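Local coordinates for Atu0111 protein (Agrobacterium tumefaciens, PDB 2FSQ) that is of unknown function but has an alpha/beta fold of the 2H clan, many of whose members are phosphoesterases, and so may act on a phosphoester, at residues Q22-L27 with V187-P192; L38-N43 with G90-R95; A97-P102 with R170-D175; A130-V135 with A150-I155. All blocks are in the same frame, centred on the assembly; numbering follows the deposited sequence.

How the interactions relate
From the N terminus, interaction 1 closes the widest loop, joining the loop ahead of strand 42-48 to the one that follows strand 184-186, and the other three contacts lie inside it. Interaction 2 comes next, pairing strand 42-48 with the end of strand 84-92. Interaction 3 then opens at 97-102 and closes at 170-175, linking the loops after strand 84-92 and after helix 150-167. Within it nests interaction 4, where the chain leading into strand 133-139 meets the start of helix 150-167. Interactions 2 and 3 are in series and touch through Val91 and Arg95 on Tyr100 and Trp101; interaction 4 lies across the chain's centre from interactions 1 and 2, and no two contacts cross.

Interaction 1 (Q22-L27 with V187-P192); sequences QPPRHL and VSWFEP
The pyrrolidine ring of Pro24 overlaps one face of the Trp189 indole, off-centre toward its rim. Pro24 CG stands 3.9 Å from the centroid of the six-membered ring, 20° off the ring normal, a CH-pi contact. The same CG comes within 3.6 Å of Trp189 CZ2, while Pro24 CD covers the NE1 and CE2 side of the indole. The two side chains reach each other tip to tip: Trp189 has CG anti to the carbonyl carbon (chi1 -55°), which sets CG beside its own backbone N, and from there the indole reaches the proline. The indole edge is used as well. Trp189 NE1 donates to Gln22 O at 3.0 Å, nearly straight (N-H...O 166°), on a lone pair in the carbonyl plane, with Gln22 O itself close to the indole plane. Face and edge together fix the rotation of the ring. Pro24 CD also lies 3.5 Å from Val187 O. Pro24 opens a type I turn closed by Leu27 N on Pro24 O, and the turn brings Leu27 round so that its CD1 lies 4.3 Å from Val187 CG1, a looser apolar touch. Trp189 stacks with His20 too, Val187 packs on Ala76 of strand 75-77, and Ser188 OG bonds Gln74. Two irregular segments are thus joined, the long N-terminal loop and the connection from strand 184-186 to helix 195-212, by a proline-on-tryptophan CH-pi contact and one side-chain-to-main-chain bond, loop against loop in the alpha/beta fold.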
loop_
_atom_site.group_PDB
_atom_site.type_symbol
_atom_site.label_atom_id
_atom_site.label_comp_id
_atom_site.label_asym_id
_atom_site.label_seq_id
_atom_site.Cartn_x
_atom_site.Cartn_y
_atom_site.Cartn_z
ATOM N N GLN A 22 -18.685 -7.404 11.612
ATOM C CA GLN A 22 -18.959 -7.573 10.184
ATOM C C GLN A 22 -17.636 -7.993 9.523
ATOM O O GLN A 22 -16.559 -7.758 10.082
ATOM C CB GLN A 22 -19.489 -6.273 9.569
ATOM C CG GLN A 22 -18.542 -5.092 9.737
ATOM C CD GLN A 22 -19.117 -3.773 9.284
ATOM O OE1 GLN A 22 -20.309 -3.500 9.452
ATOM N NE2 GLN A 22 -18.261 -2.926 8.738
ATOM N N PRO A 23 -17.709 -8.649 8.354
ATOM C CA PRO A 23 -16.478 -9.098 7.686
ATOM C C PRO A 23 -15.644 -7.913 7.213
ATOM O O PRO A 23 -16.154 -6.777 7.195
ATOM C CB PRO A 23 -17.001 -9.888 6.477
ATOM C CG PRO A 23 -18.433 -9.410 6.279
ATOM C CD PRO A 23 -18.933 -9.031 7.623
ATOM N N PRO A 24 -14.381 -8.167 6.795
ATOM C CA PRO A 24 -13.610 -7.078 6.219
ATOM C C PRO A 24 -14.414 -6.351 5.146
ATOM O O PRO A 24 -15.077 -6.999 4.306
ATOM C CB PRO A 24 -12.383 -7.798 5.625
ATOM C CG PRO A 24 -12.167 -8.932 6.548
ATOM C CD PRO A 24 -13.601 -9.420 6.825
ATOM N N ARG A 25 -14.361 -5.016 5.167
ATOM C CA ARG A 25 -15.147 -4.208 4.239
ATOM C C ARG A 25 -14.776 -4.399 2.768
ATOM O O ARG A 25 -15.606 -4.158 1.882
ATOM C CB ARG A 25 -15.131 -2.718 4.624
ATOM C CG ARG A 25 -13.849 -1.962 4.319
ATOM C CD ARG A 25 -13.953 -0.500 4.806
ATOM N NE ARG A 25 -14.672 0.371 3.867
ATOM C CZ ARG A 25 -15.922 0.816 4.017
ATOM N NH1 ARG A 25 -16.651 0.485 5.082
ATOM N NH2 ARG A 25 -16.455 1.600 3.083
ATOM N N HIS A 26 -13.543 -4.841 2.501
ATOM C CA HIS A 26 -13.105 -5.058 1.138
ATOM C C HIS A 26 -13.653 -6.387 0.578
ATOM O O HIS A 26 -13.597 -6.611 -0.633
ATOM C CB HIS A 26 -11.582 -5.106 1.048
ATOM C CG HIS A 26 -10.896 -3.772 1.040
ATOM N ND1 HIS A 26 -11.218 -2.748 0.166
ATOM C CD2 HIS A 26 -9.811 -3.348 1.736
ATOM C CE1 HIS A 26 -10.398 -1.729 0.377
ATOM N NE2 HIS A 26 -9.534 -2.072 1.317
ATOM N N LEU A 27 -14.157 -7.275 1.440
ATOM C CA LEU A 27 -14.625 -8.587 0.958
ATOM C C LEU A 27 -15.816 -8.440 0.006
ATOM O O LEU A 27 -16.815 -7.807 0.349
ATOM C CB LEU A 27 -15.000 -9.474 2.135
ATOM C CG LEU A 27 -15.621 -10.829 1.786
ATOM C CD1 LEU A 27 -14.657 -11.769 1.041
ATOM C CD2 LEU A 27 -16.211 -11.516 3.016
ATOM N N VAL A 187 -8.872 -11.561 4.623
ATOM C CA VAL A 187 -10.125 -12.070 4.061
ATOM C C VAL A 187 -11.137 -12.433 5.145
ATOM O O VAL A 187 -12.339 -12.160 4.991
ATOM C CB VAL A 187 -9.859 -13.284 3.151
ATOM C CG1 VAL A 187 -11.163 -13.758 2.488
ATOM C CG2 VAL A 187 -8.819 -12.933 2.109
ATOM N N SER A 188 -10.647 -13.044 6.232
ATOM C CA SER A 188 -11.474 -13.339 7.407
ATOM C C SER A 188 -10.671 -13.087 8.659
ATOM O O SER A 188 -9.461 -13.299 8.661
ATOM C CB SER A 188 -12.016 -14.775 7.395
ATOM O OG SER A 188 -10.978 -15.745 7.343
ATOM N N TRP A 189 -11.336 -12.598 9.704
ATOM C CA TRP A 189 -10.644 -12.208 10.932
ATOM C C TRP A 189 -10.022 -13.421 11.619
ATOM O O TRP A 189 -10.497 -14.547 11.464
ATOM C CB TRP A 189 -11.598 -11.443 11.871
ATOM C CG TRP A 189 -12.249 -10.231 11.226
ATOM C CD1 TRP A 189 -13.594 -10.039 11.019
ATOM C CD2 TRP A 189 -11.595 -9.071 10.700
ATOM N NE1 TRP A 189 -13.810 -8.829 10.399
ATOM C CE2 TRP A 189 -12.609 -8.205 10.203
ATOM C CE3 TRP A 189 -10.260 -8.653 10.632
ATOM C CZ2 TRP A 189 -12.319 -6.968 9.613
ATOM C CZ3 TRP A 189 -9.971 -7.416 10.043
ATOM C CH2 TRP A 189 -11.004 -6.585 9.549
ATOM N N PHE A 190 -8.935 -13.185 12.351
ATOM C CA PHE A 190 -8.187 -14.265 13.000
ATOM C C PHE A 190 -8.772 -14.593 14.362
ATOM O O PHE A 190 -9.105 -13.689 15.130
ATOM C CB PHE A 190 -6.721 -13.846 13.228
ATOM C CG PHE A 190 -5.846 -13.887 11.998
ATOM C CD1 PHE A 190 -6.368 -13.802 10.703
ATOM C CD2 PHE A 190 -4.463 -13.945 12.154
ATOM C CE1 PHE A 190 -5.521 -13.814 9.598
ATOM C CE2 PHE A 190 -3.619 -13.959 11.065
ATOM C CZ PHE A 190 -4.150 -13.890 9.775
ATOM N N GLU A 191 -8.885 -15.884 14.664
ATOM C CA GLU A 191 -9.227 -16.319 16.018
ATOM C C GLU A 191 -8.130 -15.869 16.975
ATOM O O GLU A 191 -6.945 -15.923 16.626
ATOM C CB GLU A 191 -9.410 -17.836 16.087
ATOM C CG GLU A 191 -10.620 -18.376 15.306
ATOM C CD GLU A 191 -11.976 -17.994 15.912
ATOM O OE1 GLU A 191 -12.034 -17.536 17.078
ATOM O OE2 GLU A 191 -13.004 -18.165 15.214
ATOM N N PRO A 192 -8.508 -15.392 18.177
ATOM C CA PRO A 192 -7.471 -14.878 19.091
ATOM C C PRO A 192 -6.372 -15.877 19.500
ATOM O O PRO A 192 -5.250 -15.462 19.798
ATOM C CB PRO A 192 -8.268 -14.416 20.322
ATOM C CG PRO A 192 -9.619 -14.980 20.167
ATOM C CD PRO A 192 -9.867 -15.251 18.738
#

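Interaction 2 (L38-N43 with G90-R95)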
loop_
_atom_site.group_PDB
_atom_site.type_symbol
_atom_site.label_atom_id
_atom_site.label_comp_id
_atom_site.label_asym_id
_atom_site.label_seq_id
_atom_site.Cartn_x
_atom_site.Cartn_y
_atom_site.Cartn_z
ATOM N N LEU A 38 -10.492 -8.964 -7.400
ATOM C CA LEU A 38 -11.614 -8.669 -8.290
ATOM C C LEU A 38 -11.405 -7.360 -9.036
ATOM O O LEU A 38 -10.594 -6.526 -8.632
ATOM C CB LEU A 38 -12.920 -8.603 -7.483
ATOM C CG LEU A 38 -13.333 -9.853 -6.699
ATOM C CD1 LEU A 38 -14.565 -9.566 -5.859
ATOM C CD2 LEU A 38 -13.551 -11.066 -7.598
ATOM N N PRO A 39 -12.122 -7.170 -10.149
ATOM C CA PRO A 39 -11.979 -5.923 -10.905
ATOM C C PRO A 39 -12.364 -4.708 -10.064
ATOM O O PRO A 39 -13.468 -4.645 -9.513
ATOM C CB PRO A 39 -12.974 -6.084 -12.058
ATOM C CG PRO A 39 -13.221 -7.542 -12.143
ATOM C CD PRO A 39 -13.070 -8.104 -10.785
ATOM N N GLU A 40 -11.446 -3.757 -9.962
ATOM C CA GLU A 40 -11.627 -2.565 -9.130
ATOM C C GLU A 40 -10.682 -1.469 -9.665
ATOM O O GLU A 40 -9.677 -1.139 -9.019
ATOM C CB GLU A 40 -11.318 -2.910 -7.661
ATOM C CG GLU A 40 -11.797 -1.843 -6.685
ATOM C CD GLU A 40 -11.353 -2.097 -5.238
ATOM O OE1 GLU A 40 -11.759 -1.319 -4.347
ATOM O OE2 GLU A 40 -10.582 -3.052 -4.996
ATOM N N PRO A 41 -10.958 -0.956 -10.882
ATOM C CA PRO A 41 -9.942 -0.128 -11.546
ATOM C C PRO A 41 -9.746 1.245 -10.943
ATOM O O PRO A 41 -10.674 1.840 -10.412
ATOM C CB PRO A 41 -10.450 0.016 -12.986
ATOM C CG PRO A 41 -11.570 -0.972 -13.112
ATOM C CD PRO A 41 -12.118 -1.230 -11.753
ATOM N N GLY A 42 -8.526 1.749 -11.068
ATOM C CA GLY A 42 -8.206 3.062 -10.540
ATOM C C GLY A 42 -6.855 3.522 -11.022
ATOM O O GLY A 42 -6.268 2.934 -11.950
ATOM N N ASN A 43 -6.351 4.565 -10.375
ATOM C CA ASN A 43 -5.015 5.046 -10.633
ATOM C C ASN A 43 -4.394 5.512 -9.313
ATOM O O ASN A 43 -5.090 5.579 -8.292
ATOM C CB ASN A 43 -5.005 6.119 -11.736
ATOM C CG ASN A 43 -5.935 7.281 -11.449
ATOM O OD1 ASN A 43 -5.935 7.840 -10.357
ATOM N ND2 ASN A 43 -6.698 7.690 -12.461
ATOM N N GLY A 90 -4.607 7.661 -5.970
ATOM C CA GLY A 90 -5.420 8.315 -6.999
ATOM C C GLY A 90 -6.881 7.924 -6.781
ATOM O O GLY A 90 -7.305 7.606 -5.668
ATOM N N VAL A 91 -7.657 7.913 -7.853
ATOM C CA VAL A 91 -9.077 7.555 -7.736
ATOM C C VAL A 91 -9.277 6.063 -7.930
ATOM O O VAL A 91 -8.397 5.361 -8.434
ATOM C CB VAL A 91 -9.983 8.342 -8.733
ATOM C CG1 VAL A 91 -9.884 9.829 -8.458
ATOM C CG2 VAL A 91 -9.608 8.013 -10.180
ATOM N N ILE A 92 -10.446 5.576 -7.533
ATOM C CA ILE A 92 -10.776 4.163 -7.715
ATOM C C ILE A 92 -12.277 3.988 -7.934
ATOM O O ILE A 92 -13.090 4.737 -7.378
ATOM C CB ILE A 92 -10.207 3.286 -6.532
ATOM C CG1 ILE A 92 -10.159 1.801 -6.908
ATOM C CG2 ILE A 92 -10.987 3.534 -5.227
ATOM C CD1 ILE A 92 -9.415 0.919 -5.862
ATOM N N GLU A 93 -12.633 2.987 -8.742
ATOM C CA GLU A 93 -14.008 2.746 -9.159
ATOM C C GLU A 93 -14.973 2.581 -7.986
ATOM O O GLU A 93 -16.145 2.979 -8.069
ATOM C CB GLU A 93 -14.026 1.485 -10.023
ATOM C CG GLU A 93 -15.417 1.017 -10.428
ATOM C CD GLU A 93 -16.144 2.019 -11.312
ATOM O OE1 GLU A 93 -15.492 2.649 -12.165
ATOM O OE2 GLU A 93 -17.374 2.164 -11.154
ATOM N N SER A 94 -14.455 1.989 -6.908
ATOM C CA SER A 94 -15.216 1.660 -5.722
ATOM C C SER A 94 -15.421 2.820 -4.750
ATOM O O SER A 94 -16.065 2.638 -3.716
ATOM C CB SER A 94 -14.534 0.515 -4.978
ATOM O OG SER A 94 -13.152 0.796 -4.807
ATOM N N ARG A 95 -14.885 4.006 -5.070
ATOM C CA ARG A 95 -15.009 5.137 -4.162
ATOM C C ARG A 95 -15.219 6.447 -4.932
ATOM O O ARG A 95 -14.366 7.335 -4.949
ATOM C CB ARG A 95 -13.825 5.185 -3.178
ATOM C CG ARG A 95 -14.064 6.167 -2.047
ATOM C CD ARG A 95 -13.295 5.842 -0.808
ATOM N NE ARG A 95 -11.889 5.772 -1.106
ATOM C CZ ARG A 95 -10.948 5.506 -0.204
ATOM N NH1 ARG A 95 -9.678 5.449 -0.602
ATOM N NH2 ARG A 95 -11.279 5.284 1.082
HETATM O O HOH W 1 -6.230 4.370 -5.883
#
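Glu40 leaves the backbone with CG anti to N (chi1 -166°) and stays extended from there to the carboxylate, crossing Ile92 obliquely. Beyond CB, its CG has both the Ser94 hydroxyl and Ile92 CD1 to the same side, and its CD lies 3.6 Å from Ile92 CD1. At the tip, Glu40 OE1 accepts a short bond of 2.6 Å from Ser94 OG on the anti lone pair, the one away from OE2; OE2 pairs with Arg30 in a salt bridge. With both oxygens held, the carboxylate of this buried residue is probably ionised. The backbones run antiparallel here, where strand 84-92, at the margin of a four-stranded sheet, meets strand 42-48. Gly42 and Ile92 form a non-hydrogen-bonded pair, their CA atoms 4.0 Å apart. It is flanked by two backbone bonds: Glu93 N to Pro41 O at 2.8 Å, nearly along the C=O axis, and Asn43 N to Val91 O at 2.9 Å. Gly42 CA comes within 3.1 Å of Val91 O, so the strands pass closely where no side chain intervenes. Asn43 takes the crowded position between N and carbonyl carbon (chi1 55°), lying alongside Val91. Its OD1 accepts from Val91 N at 3.0 Å, the donor standing 40° above the amide carbonyl plane, and its ND2 bonds Thr115 of helix 111-121. Past the pair, a type I turn from Ile92 to Arg95 carries Glu93 CB against Pro41 CD, with the Glu93 carboxylate bound to Arg96.

Interaction 3 (A97-P102 with R170-D175); sequences ALPYWP and RHPDHD
One aromatic pair lies at the heart of this contact between two loops. The edge of Tyr100 is directed at the face of His171 in a T-shaped stack, centroids 4.8 Å apart and planes at 69°. Tyr100 CD2 does the touching, standing 3.4 Å above the imidazole plane over its centre. Both residues have CG anti to the carbonyl carbon, and the side chains cross at about a right angle. Apolar packing comes from the prolines. Pro172 CD lies 3.9 Å from Tyr100 CE2, extending the contact along the phenol toward its hydroxyl, while Pro99 CG meets Pro172 CD at 4.0 Å. Pro99 follows a cis peptide bond, and Tyr100 N bonds back to Ala97 O, consistent with a type VI turn, which leaves Pro99 CG over one face of the Tyr100 ring, toward its rim. On the other loop, a type I turn from His171 to His174 has Pro172 as its second residue. Polar contact runs through water: one molecule donates to Tyr100 O at 2.7 Å and also bonds His171 NE2 at 2.8 Å, in the plane of the imidazole, so that ring is held by its edge as well as its face. Around this surface contact, Arg95 makes a cation-pi interaction with Tyr100, and His171 also rests on Gln89 of strand 84-92. Trp101 packs inward on Val91 of that strand and on helix 111-121, while His174 reaches Phe88 and, with Arg170, Ala164 of helix 150-167.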
loop_
_atom_site.group_PDB
_atom_site.type_symbol
_atom_site.label_atom_id
_atom_site.label_comp_id
_atom_site.label_asym_id
_atom_site.label_seq_id
_atom_site.Cartn_x
_atom_site.Cartn_y
_atom_site.Cartn_z
ATOM N N ALA A 97 -16.586 9.393 -4.675
ATOM C CA ALA A 97 -17.116 10.342 -3.702
ATOM C C ALA A 97 -16.053 11.329 -3.264
ATOM O O ALA A 97 -14.884 10.962 -3.162
ATOM C CB ALA A 97 -17.631 9.583 -2.487
ATOM N N LEU A 98 -16.467 12.566 -2.970
ATOM C CA LEU A 98 -15.572 13.528 -2.316
ATOM C C LEU A 98 -15.387 13.051 -0.876
ATOM O O LEU A 98 -16.328 12.517 -0.279
ATOM C CB LEU A 98 -16.198 14.925 -2.324
ATOM C CG LEU A 98 -16.679 15.454 -3.686
ATOM C CD1 LEU A 98 -17.308 16.822 -3.535
ATOM C CD2 LEU A 98 -15.541 15.501 -4.702
ATOM N N PRO A 99 -14.207 13.278 -0.277
ATOM C CA PRO A 99 -13.001 13.941 -0.740
ATOM C C PRO A 99 -11.981 12.987 -1.359
ATOM O O PRO A 99 -10.766 13.246 -1.278
ATOM C CB PRO A 99 -12.433 14.520 0.555
ATOM C CG PRO A 99 -12.725 13.459 1.547
ATOM C CD PRO A 99 -14.084 12.885 1.141
ATOM N N TYR A 100 -12.460 11.912 -1.979
ATOM C CA TYR A 100 -11.576 10.912 -2.596
ATOM C C TYR A 100 -11.555 11.054 -4.116
ATOM O O TYR A 100 -11.101 10.157 -4.829
ATOM C CB TYR A 100 -12.026 9.495 -2.200
ATOM C CG TYR A 100 -12.225 9.319 -0.721
ATOM C CD1 TYR A 100 -13.490 9.460 -0.152
ATOM C CD2 TYR A 100 -11.140 9.103 0.123
ATOM C CE1 TYR A 100 -13.674 9.321 1.219
ATOM C CE2 TYR A 100 -11.308 8.982 1.487
ATOM C CZ TYR A 100 -12.571 9.111 2.035
ATOM O OH TYR A 100 -12.721 8.974 3.398
ATOM N N TRP A 101 -12.052 12.190 -4.593
ATOM C CA TRP A 101 -12.276 12.452 -6.011
ATOM C C TRP A 101 -12.090 13.956 -6.205
ATOM O O TRP A 101 -12.403 14.729 -5.299
ATOM C CB TRP A 101 -13.712 12.073 -6.346
ATOM C CG TRP A 101 -14.025 11.879 -7.785
ATOM C CD1 TRP A 101 -14.493 12.824 -8.669
ATOM C CD2 TRP A 101 -13.941 10.652 -8.518
ATOM N NE1 TRP A 101 -14.691 12.251 -9.894
ATOM C CE2 TRP A 101 -14.356 10.922 -9.840
ATOM C CE3 TRP A 101 -13.561 9.341 -8.183
ATOM C CZ2 TRP A 101 -14.382 9.932 -10.831
ATOM C CZ3 TRP A 101 -13.594 8.365 -9.174
ATOM C CH2 TRP A 101 -14.005 8.665 -10.475
ATOM N N PRO A 102 -11.579 14.380 -7.378
ATOM C CA PRO A 102 -11.466 15.821 -7.591
ATOM C C PRO A 102 -12.832 16.463 -7.785
ATOM O O PRO A 102 -13.604 15.972 -8.590
ATOM C CB PRO A 102 -10.644 15.927 -8.875
ATOM C CG PRO A 102 -10.885 14.679 -9.614
ATOM C CD PRO A 102 -11.076 13.607 -8.527
ATOM N N ARG A 170 -7.666 15.995 -1.010
ATOM C CA ARG A 170 -6.900 15.439 0.113
ATOM C C ARG A 170 -7.830 14.504 0.878
ATOM O O ARG A 170 -9.006 14.834 1.110
ATOM C CB ARG A 170 -6.422 16.540 1.076
ATOM C CG ARG A 170 -5.231 17.354 0.598
ATOM C CD ARG A 170 -4.947 18.553 1.507
ATOM N NE ARG A 170 -3.738 19.271 1.099
ATOM C CZ ARG A 170 -2.742 19.602 1.916
ATOM N NH1 ARG A 170 -2.799 19.308 3.207
ATOM N NH2 ARG A 170 -1.688 20.248 1.440
ATOM N N HIS A 171 -7.313 13.344 1.273
ATOM C CA HIS A 171 -8.084 12.446 2.149
ATOM C C HIS A 171 -8.040 12.958 3.595
ATOM O O HIS A 171 -7.163 13.748 3.950
ATOM C CB HIS A 171 -7.506 11.034 2.095
ATOM C CG HIS A 171 -7.656 10.365 0.767
ATOM N ND1 HIS A 171 -7.325 9.040 0.567
ATOM C CD2 HIS A 171 -8.097 10.832 -0.433
ATOM C CE1 HIS A 171 -7.565 8.718 -0.693
ATOM N NE2 HIS A 171 -8.043 9.780 -1.320
ATOM N N PRO A 172 -8.997 12.514 4.428
ATOM C CA PRO A 172 -8.982 12.911 5.849
ATOM C C PRO A 172 -7.663 12.637 6.579
ATOM O O PRO A 172 -7.257 13.422 7.430
ATOM C CB PRO A 172 -10.135 12.082 6.452
ATOM C CG PRO A 172 -11.096 11.993 5.289
ATOM C CD PRO A 172 -10.208 11.731 4.094
ATOM N N ASP A 173 -6.990 11.548 6.228
ATOM C CA ASP A 173 -5.731 11.214 6.898
ATOM C C ASP A 173 -4.497 11.827 6.209
ATOM O O ASP A 173 -3.382 11.378 6.453
ATOM C CB ASP A 173 -5.572 9.683 6.995
ATOM C CG ASP A 173 -5.305 9.037 5.657
ATOM O OD1 ASP A 173 -5.386 9.755 4.640
ATOM O OD2 ASP A 173 -4.989 7.826 5.611
ATOM N N HIS A 174 -4.682 12.837 5.355
ATOM C CA HIS A 174 -3.570 13.314 4.522
ATOM C C HIS A 174 -2.298 13.579 5.324
ATOM O O HIS A 174 -1.214 13.127 4.947
ATOM C CB HIS A 174 -3.956 14.556 3.716
ATOM C CG HIS A 174 -2.853 15.062 2.844
ATOM N ND1 HIS A 174 -2.644 14.606 1.556
ATOM C CD2 HIS A 174 -1.866 15.956 3.093
ATOM C CE1 HIS A 174 -1.592 15.224 1.041
ATOM N NE2 HIS A 174 -1.093 16.037 1.960
ATOM N N ASP A 175 -2.429 14.316 6.419
ATOM C CA ASP A 175 -1.265 14.715 7.202
ATOM C C ASP A 175 -0.793 13.666 8.201
ATOM O O ASP A 175 0.300 13.814 8.767
ATOM C CB ASP A 175 -1.552 16.023 7.943
ATOM C CG ASP A 175 -1.603 17.215 7.015
ATOM O OD1 ASP A 175 -0.795 17.278 6.058
ATOM O OD2 ASP A 175 -2.440 18.108 7.277
HETATM O O HOH W 2 -8.800 9.008 -3.882
#

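Interaction 4 (A130-V135 with A150-I155)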
loop_
_atom_site.group_PDB
_atom_site.type_symbol
_atom_site.label_atom_id
_atom_site.label_comp_id
_atom_site.label_asym_id
_atom_site.label_seq_id
_atom_site.Cartn_x
_atom_site.Cartn_y
_atom_site.Cartn_z
ATOM N N ALA A 130 14.917 13.250 -3.722
ATOM C CA ALA A 130 14.735 11.844 -3.403
ATOM C C ALA A 130 14.617 11.653 -1.905
ATOM O O ALA A 130 15.110 12.457 -1.105
ATOM C CB ALA A 130 15.913 11.035 -3.929
ATOM N N PHE A 131 13.939 10.573 -1.532
ATOM C CA PHE A 131 13.782 10.198 -0.136
ATOM C C PHE A 131 14.099 8.719 0.037
ATOM O O PHE A 131 13.994 7.931 -0.909
ATOM C CB PHE A 131 12.359 10.504 0.353
ATOM C CG PHE A 131 11.265 9.904 -0.511
ATOM C CD1 PHE A 131 10.814 8.593 -0.307
ATOM C CD2 PHE A 131 10.675 10.660 -1.523
ATOM C CE1 PHE A 131 9.780 8.057 -1.109
ATOM C CE2 PHE A 131 9.656 10.138 -2.311
ATOM C CZ PHE A 131 9.216 8.829 -2.109
ATOM N N ASN A 132 14.499 8.369 1.255
ATOM C CA ASN A 132 14.753 7.000 1.649
ATOM C C ASN A 132 13.783 6.618 2.755
ATOM O O ASN A 132 13.508 7.434 3.634
ATOM C CB ASN A 132 16.168 6.906 2.209
ATOM C CG ASN A 132 17.217 7.243 1.185
ATOM O OD1 ASN A 132 17.267 6.628 0.124
ATOM N ND2 ASN A 132 18.066 8.221 1.497
HETATM N N MSE A 133 13.251 5.399 2.687
HETATM C CA MSE A 133 12.296 4.892 3.668
HETATM C C MSE A 133 12.870 3.657 4.349
HETATM O O MSE A 133 13.724 2.960 3.768
HETATM C CB MSE A 133 10.960 4.527 2.994
HETATM C CG MSE A 133 10.372 5.617 2.101
HETATM SE SE MSE A 133 9.770 7.189 3.086
HETATM C CE MSE A 133 8.210 6.484 4.017
ATOM N N ARG A 134 12.402 3.373 5.555
ATOM C CA ARG A 134 12.808 2.176 6.311
ATOM C C ARG A 134 11.572 1.528 6.906
ATOM O O ARG A 134 10.550 2.197 7.141
ATOM C CB ARG A 134 13.819 2.485 7.423
ATOM C CG ARG A 134 13.314 3.421 8.466
ATOM C CD ARG A 134 14.454 3.664 9.426
ATOM N NE ARG A 134 14.199 4.773 10.332
ATOM C CZ ARG A 134 13.811 4.604 11.584
ATOM N NH1 ARG A 134 13.607 3.373 12.053
ATOM N NH2 ARG A 134 13.611 5.659 12.354
ATOM N N VAL A 135 11.659 0.223 7.158
ATOM C CA VAL A 135 10.559 -0.519 7.779
ATOM C C VAL A 135 10.608 -0.419 9.304
ATOM O O VAL A 135 11.647 -0.672 9.919
ATOM C CB VAL A 135 10.516 -2.010 7.316
ATOM C CG1 VAL A 135 11.782 -2.785 7.727
ATOM C CG2 VAL A 135 9.238 -2.717 7.825
ATOM N N ALA A 150 14.471 11.596 9.934
ATOM C CA ALA A 150 13.407 12.577 10.111
ATOM C C ALA A 150 13.295 13.524 8.911
ATOM O O ALA A 150 12.199 13.920 8.528
ATOM C CB ALA A 150 13.567 13.347 11.419
ATOM N N GLU A 151 14.425 13.856 8.294
ATOM C CA GLU A 151 14.385 14.665 7.084
ATOM C C GLU A 151 13.635 13.973 5.939
ATOM O O GLU A 151 12.960 14.635 5.156
ATOM C CB GLU A 151 15.820 15.023 6.657
ATOM C CG GLU A 151 15.846 16.077 5.573
ATOM C CD GLU A 151 17.172 16.171 4.838
ATOM O OE1 GLU A 151 17.949 15.185 4.849
ATOM O OE2 GLU A 151 17.416 17.220 4.195
ATOM N N ASP A 152 13.791 12.656 5.796
ATOM C CA ASP A 152 13.030 11.917 4.781
ATOM C C ASP A 152 11.525 12.046 4.957
ATOM O O ASP A 152 10.803 12.162 3.978
ATOM C CB ASP A 152 13.418 10.438 4.754
ATOM C CG ASP A 152 14.825 10.217 4.256
ATOM O OD1 ASP A 152 15.057 10.514 3.081
ATOM O OD2 ASP A 152 15.684 9.784 5.063
ATOM N N ASP A 153 11.061 12.042 6.200
ATOM C CA ASP A 153 9.635 12.271 6.454
ATOM C C ASP A 153 9.175 13.622 5.899
ATOM O O ASP A 153 8.100 13.734 5.302
ATOM C CB ASP A 153 9.323 12.191 7.945
ATOM C CG ASP A 153 9.541 10.814 8.512
ATOM O OD1 ASP A 153 9.124 9.810 7.877
ATOM O OD2 ASP A 153 10.157 10.731 9.597
ATOM N N SER A 154 10.000 14.646 6.096
ATOM C CA SER A 154 9.682 15.970 5.594
ATOM C C SER A 154 9.667 15.993 4.060
ATOM O O SER A 154 8.790 16.588 3.450
ATOM C CB SER A 154 10.647 16.992 6.202
ATOM O OG SER A 154 10.446 18.274 5.662
ATOM N N ILE A 155 10.607 15.287 3.435
ATOM C CA ILE A 155 10.657 15.239 1.985
ATOM C C ILE A 155 9.438 14.530 1.384
ATOM O O ILE A 155 8.800 15.051 0.464
ATOM C CB ILE A 155 11.965 14.567 1.513
ATOM C CG1 ILE A 155 13.170 15.414 1.926
ATOM C CG2 ILE A 155 11.956 14.351 -0.009
ATOM C CD1 ILE A 155 14.485 14.705 1.759
HETATM O O HOH W 3 16.807 11.912 1.408
HETATM O O HOH W 4 18.227 9.325 4.160
#
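Asp152 carries this contact, with CG anti to its carbonyl carbon (chi1 -68°) so that the carboxylate projects from the first turn of helix 150-167 onto the chain leading into strand 133-139. Its OD1 accepts from Asn132 N at 2.9 Å in an almost straight bond (N-H...O 173°), although the donor stands well above the carboxylate plane. A water donating to both Asp152 OD1 (2.8 Å) and Ala130 O gives that oxygen a second bond. Asp152 OD2 accepts a hydrogen bond from another water at 2.7 Å, which in turn accepts from Asn132 ND2; Thr149 OG1 also bonds OD2. Asn132, with CG anti to its carbonyl carbon, therefore reaches the carboxylate through water, its amide plane steeply inclined to it. So many donors, beside a helix N terminus, would be expected to favour the ionised form. Phe131 CB points toward the helix, but with CG in the crowded position between N and carbonyl carbon (chi1 53°) the ring leads away, to pack edge-to-face with Trp159 and touch Met85. Ile155 puts CG2 anti to its backbone N, bringing it 3.9 Å from Phe131 CB and to the edge of that ring, while CD1 reaches Ala130 O at 3.7 Å. Asn132 and Ala148 are joined by backbone bonding at the open end of the hairpin 133-139/142-147, so the contact ties the start of a beta-beta-alpha unit to its helix, an aspartate in the helix's first turn holding a main-chain N-H just ahead of the strand.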